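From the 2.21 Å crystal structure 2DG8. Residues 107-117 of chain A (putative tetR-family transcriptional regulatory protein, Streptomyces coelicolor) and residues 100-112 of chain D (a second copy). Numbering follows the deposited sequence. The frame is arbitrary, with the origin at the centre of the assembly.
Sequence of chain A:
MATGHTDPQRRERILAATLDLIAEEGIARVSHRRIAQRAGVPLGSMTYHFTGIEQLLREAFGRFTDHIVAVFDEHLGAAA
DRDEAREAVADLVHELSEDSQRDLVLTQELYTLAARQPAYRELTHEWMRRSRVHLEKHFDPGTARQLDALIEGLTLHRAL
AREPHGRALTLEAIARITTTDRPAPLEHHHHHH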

# COMPACT_ATOMS: atom_id res chain seq x y z
N THR A 107 -6.73 -2.76 4.45
CA THR A 107 -5.70 -3.24 3.55
C THR A 107 -4.38 -2.54 3.91
O THR A 107 -3.35 -3.18 4.07
CB THR A 107 -6.03 -2.93 2.06
OG1 THR A 107 -7.25 -3.57 1.69
CG2 THR A 107 -4.92 -3.41 1.16
N GLN A 108 -4.42 -1.22 4.05
CA GLN A 108 -3.21 -0.49 4.37
C GLN A 108 -2.69 -0.80 5.78
O GLN A 108 -1.48 -0.82 6.00
CB GLN A 108 -3.43 1.02 4.21
CG GLN A 108 -3.82 1.42 2.78
CD GLN A 108 -2.79 0.95 1.74
OE1 GLN A 108 -3.16 0.51 0.66
NE2 GLN A 108 -1.52 1.06 2.07
N GLU A 109 -3.58 -1.04 6.72
CA GLU A 109 -3.13 -1.37 8.08
C GLU A 109 -2.34 -2.67 8.00
O GLU A 109 -1.24 -2.76 8.53
CB GLU A 109 -4.32 -1.56 9.04
CG GLU A 109 -4.96 -0.26 9.52
CD GLU A 109 -4.11 0.48 10.55
OE1 GLU A 109 -3.11 -0.09 11.03
OE2 GLU A 109 -4.45 1.63 10.90
N LEU A 110 -2.90 -3.65 7.30
CA LEU A 110 -2.23 -4.94 7.17
C LEU A 110 -0.84 -4.80 6.55
O LEU A 110 0.12 -5.39 7.05
CB LEU A 110 -3.06 -5.91 6.33
CG LEU A 110 -2.34 -7.23 6.03
CD1 LEU A 110 -1.87 -7.86 7.32
CD2 LEU A 110 -3.27 -8.16 5.28
N TYR A 111 -0.75 -4.04 5.47
CA TYR A 111 0.54 -3.84 4.80
C TYR A 111 1.59 -3.21 5.72
O TYR A 111 2.76 -3.57 5.64
CB TYR A 111 0.35 -2.96 3.55
CG TYR A 111 -0.38 -3.65 2.43
CD1 TYR A 111 -0.79 -2.94 1.30
CD2 TYR A 111 -0.66 -5.02 2.48
CE1 TYR A 111 -1.47 -3.58 0.26
CE2 TYR A 111 -1.33 -5.65 1.46
CZ TYR A 111 -1.73 -4.94 0.35
OH TYR A 111 -2.38 -5.59 -0.66
N THR A 112 1.17 -2.28 6.57
CA THR A 112 2.12 -1.64 7.49
C THR A 112 2.57 -2.66 8.51
O THR A 112 3.75 -2.74 8.85
CB THR A 112 1.48 -0.41 8.22
OG1 THR A 112 1.06 0.54 7.24
CG2 THR A 112 2.49 0.27 9.14
N LEU A 113 1.62 -3.47 8.98
CA LEU A 113 1.93 -4.51 9.96
C LEU A 113 2.94 -5.51 9.37
O LEU A 113 3.94 -5.85 10.00
CB LEU A 113 0.65 -5.24 10.39
CG LEU A 113 0.74 -6.30 11.49
CD1 LEU A 113 1.37 -5.74 12.77
CD2 LEU A 113 -0.67 -6.80 11.80
N ALA A 114 2.67 -5.97 8.15
CA ALA A 114 3.55 -6.92 7.49
C ALA A 114 4.92 -6.31 7.21
O ALA A 114 5.93 -7.00 7.24
CB ALA A 114 2.91 -7.41 6.19
N ALA A 115 4.96 -5.01 6.94
CA ALA A 115 6.24 -4.34 6.68
C ALA A 115 7.09 -4.34 7.95
O ALA A 115 8.29 -4.62 7.90
CB ALA A 115 5.99 -2.92 6.23
N ARG A 116 6.45 -4.03 9.07
CA ARG A 116 7.12 -3.96 10.37
C ARG A 116 7.48 -5.31 10.97
O ARG A 116 8.61 -5.51 11.39
CB ARG A 116 6.25 -3.19 11.37
CG ARG A 116 6.12 -1.69 11.11
CD ARG A 116 5.27 -1.04 12.19
NE ARG A 116 5.10 0.40 12.01
CZ ARG A 116 6.07 1.30 12.14
NH1 ARG A 116 5.82 2.59 11.97
NH2 ARG A 116 7.31 0.91 12.44
N GLN A 117 6.52 -6.24 11.00
CA GLN A 117 6.74 -7.57 11.57
C GLN A 117 6.64 -8.67 10.53
O GLN A 117 5.55 -9.16 10.25
CB GLN A 117 5.72 -7.82 12.69
CG GLN A 117 5.84 -6.86 13.87
CD GLN A 117 4.71 -7.01 14.87
OE1 GLN A 117 4.34 -8.12 15.24
NE2 GLN A 117 4.16 -5.89 15.32
N SER D 100 15.88 -0.53 2.05
CA SER D 100 15.56 0.16 3.30
C SER D 100 14.18 -0.14 3.87
O SER D 100 13.16 0.23 3.29
CB SER D 100 15.70 1.67 3.08
OG SER D 100 15.22 2.39 4.20
N GLN D 101 14.15 -0.80 5.03
CA GLN D 101 12.89 -1.12 5.67
C GLN D 101 12.26 0.17 6.19
O GLN D 101 11.04 0.26 6.29
CB GLN D 101 13.08 -2.10 6.83
CG GLN D 101 12.11 -3.29 6.81
CD GLN D 101 11.36 -3.47 8.13
OE1 GLN D 101 11.28 -4.58 8.66
NE2 GLN D 101 10.80 -2.38 8.65
N ARG D 102 13.11 1.15 6.50
CA ARG D 102 12.65 2.45 6.98
C ARG D 102 11.77 3.07 5.91
O ARG D 102 10.63 3.46 6.18
CB ARG D 102 13.85 3.38 7.25
CG ARG D 102 13.47 4.84 7.59
CD ARG D 102 14.69 5.75 7.43
NE ARG D 102 14.40 7.18 7.56
CZ ARG D 102 14.13 7.79 8.71
NH1 ARG D 102 13.88 9.09 8.73
NH2 ARG D 102 14.12 7.10 9.85
N ASP D 103 12.29 3.14 4.69
CA ASP D 103 11.55 3.71 3.58
C ASP D 103 10.29 2.90 3.29
O ASP D 103 9.28 3.47 2.90
CB ASP D 103 12.44 3.81 2.34
CG ASP D 103 13.49 4.90 2.47
OD1 ASP D 103 13.39 5.70 3.43
OD2 ASP D 103 14.41 4.97 1.62
N LEU D 104 10.34 1.59 3.48
CA LEU D 104 9.17 0.74 3.26
C LEU D 104 8.09 1.11 4.28
O LEU D 104 6.92 1.29 3.93
CB LEU D 104 9.53 -0.73 3.42
CG LEU D 104 8.35 -1.69 3.65
CD1 LEU D 104 7.48 -1.76 2.42
CD2 LEU D 104 8.90 -3.08 3.99
N VAL D 105 8.49 1.21 5.54
CA VAL D 105 7.56 1.54 6.60
C VAL D 105 6.99 2.95 6.41
O VAL D 105 5.79 3.17 6.56
CB VAL D 105 8.25 1.45 7.98
CG1 VAL D 105 7.28 1.86 9.09
CG2 VAL D 105 8.74 0.02 8.21
N LEU D 106 7.85 3.90 6.07
CA LEU D 106 7.38 5.26 5.88
C LEU D 106 6.40 5.38 4.72
O LEU D 106 5.43 6.14 4.81
CB LEU D 106 8.56 6.21 5.69
CG LEU D 106 9.33 6.49 6.99
CD1 LEU D 106 10.57 7.32 6.69
CD2 LEU D 106 8.41 7.20 8.00
N THR D 107 6.62 4.62 3.65
CA THR D 107 5.70 4.71 2.52
C THR D 107 4.37 4.13 2.96
O THR D 107 3.31 4.67 2.63
CB THR D 107 6.19 3.93 1.26
OG1 THR D 107 6.16 2.52 1.51
CG2 THR D 107 7.59 4.34 0.88
N GLN D 108 4.41 3.04 3.71
CA GLN D 108 3.18 2.41 4.18
C GLN D 108 2.44 3.30 5.17
O GLN D 108 1.21 3.39 5.13
CB GLN D 108 3.45 1.04 4.81
CG GLN D 108 4.05 0.01 3.84
CD GLN D 108 3.23 -0.14 2.56
OE1 GLN D 108 2.04 -0.46 2.59
NE2 GLN D 108 3.88 0.11 1.42
N GLU D 109 3.16 3.96 6.06
CA GLU D 109 2.52 4.86 7.02
C GLU D 109 1.82 5.99 6.25
O GLU D 109 0.68 6.36 6.57
CB GLU D 109 3.55 5.43 8.01
CG GLU D 109 4.03 4.43 9.09
CD GLU D 109 3.01 4.22 10.22
OE1 GLU D 109 3.29 3.44 11.16
OE2 GLU D 109 1.93 4.84 10.19
N LEU D 110 2.48 6.53 5.22
CA LEU D 110 1.88 7.60 4.43
C LEU D 110 0.62 7.07 3.73
O LEU D 110 -0.40 7.75 3.67
CB LEU D 110 2.88 8.12 3.39
CG LEU D 110 2.31 9.00 2.28
CD1 LEU D 110 1.62 10.22 2.86
CD2 LEU D 110 3.44 9.41 1.36
N TYR D 111 0.69 5.86 3.19
CA TYR D 111 -0.47 5.28 2.52
C TYR D 111 -1.67 5.11 3.45
O TYR D 111 -2.81 5.34 3.05
CB TYR D 111 -0.09 3.94 1.87
CG TYR D 111 0.79 4.13 0.65
CD1 TYR D 111 0.92 5.38 0.05
CD2 TYR D 111 1.47 3.06 0.08
CE1 TYR D 111 1.72 5.57 -1.07
CE2 TYR D 111 2.28 3.24 -1.06
CZ TYR D 111 2.39 4.51 -1.62
OH TYR D 111 3.19 4.73 -2.73
N THR D 112 -1.42 4.71 4.69
CA THR D 112 -2.50 4.53 5.65
C THR D 112 -3.13 5.88 6.02
O THR D 112 -4.35 5.99 6.12
CB THR D 112 -2.00 3.83 6.92
OG1 THR D 112 -1.55 2.51 6.59
CG2 THR D 112 -3.11 3.74 7.97

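How do two copies of the same helix come to lie so close together? The helices run nearly antiparallel, at 163° between their N-to-C directions, and their axes approach to 8.9 Å. The backbones are nearest where a threonine faces a glutamine: the CA atoms of Q108(A) and T112(D) are 5.2 Å apart, those of T112(A) and Q108(D) 5.3 Å. The threonines are compact enough for this, and each turns its hydroxyl back on its own helix, T112(A) OG1 donating to Q108(A) O at 3.1 Å and T112(D) OG1 to Q108(D) O at 3.2 Å. The OG1 atoms of T112(A) and T112(D) lie 3.3 Å apart. In all, 606 Å² is buried between the stretches.

Why does A115(A), with so small a side chain, cover more surface than any other residue here? Its CB points toward chain D, and the 72 Å² covered belongs to the residue as a whole, backbone included. L104(D) CD2 lies 3.7 Å from A115(A) CB, and the aliphatic part of Q108(D) packs beside it, with Q108(D) CG 4.2 Å from the same CB. The alanine methyl thus gives these side chains an apolar surface to rest on.

What do the two glutamines, Q108(A) and Q108(D), do in the middle? Both point CA-to-CB toward the other helix, which sets Q108(A) CB 3.4 Å from T112(D) OG1 and Q108(D) CB 3.4 Å from T112(A) OG1; chi1 and chi2, both m, then place the amide ends. Q108(D) sits as a knob among Q108(A), Y111(A), T112(A) and A115(A). The amide ends reach the tyrosines, with Q108(A) NE2 3.2 Å from Y111(D) CB and Q108(D) OE1 3.2 Å from Y111(A) CB. Their packing has a polar cost, for Q108(A) NE2 and Q108(D) OE1 are buried with no partner in the model, and at 3.9 Å they are too far apart to satisfy each other.

Where does charge enter the contact? R116(A) leaves its helix sideways, but its long chain, with chi2 and chi3 both t, brings the guanidinium to chain D. There R116(A) NH1 donates to E109(D) OE1 at 2.8 Å, nearly straight at 174°, forming a salt bridge at the edge of the guanidinium. One face of the same group is covered by V105(D), whose CG1 is 3.3 Å from R116(A) NH1. Arginine suits this place because it offers a flat face for packing and polar edges for bonding.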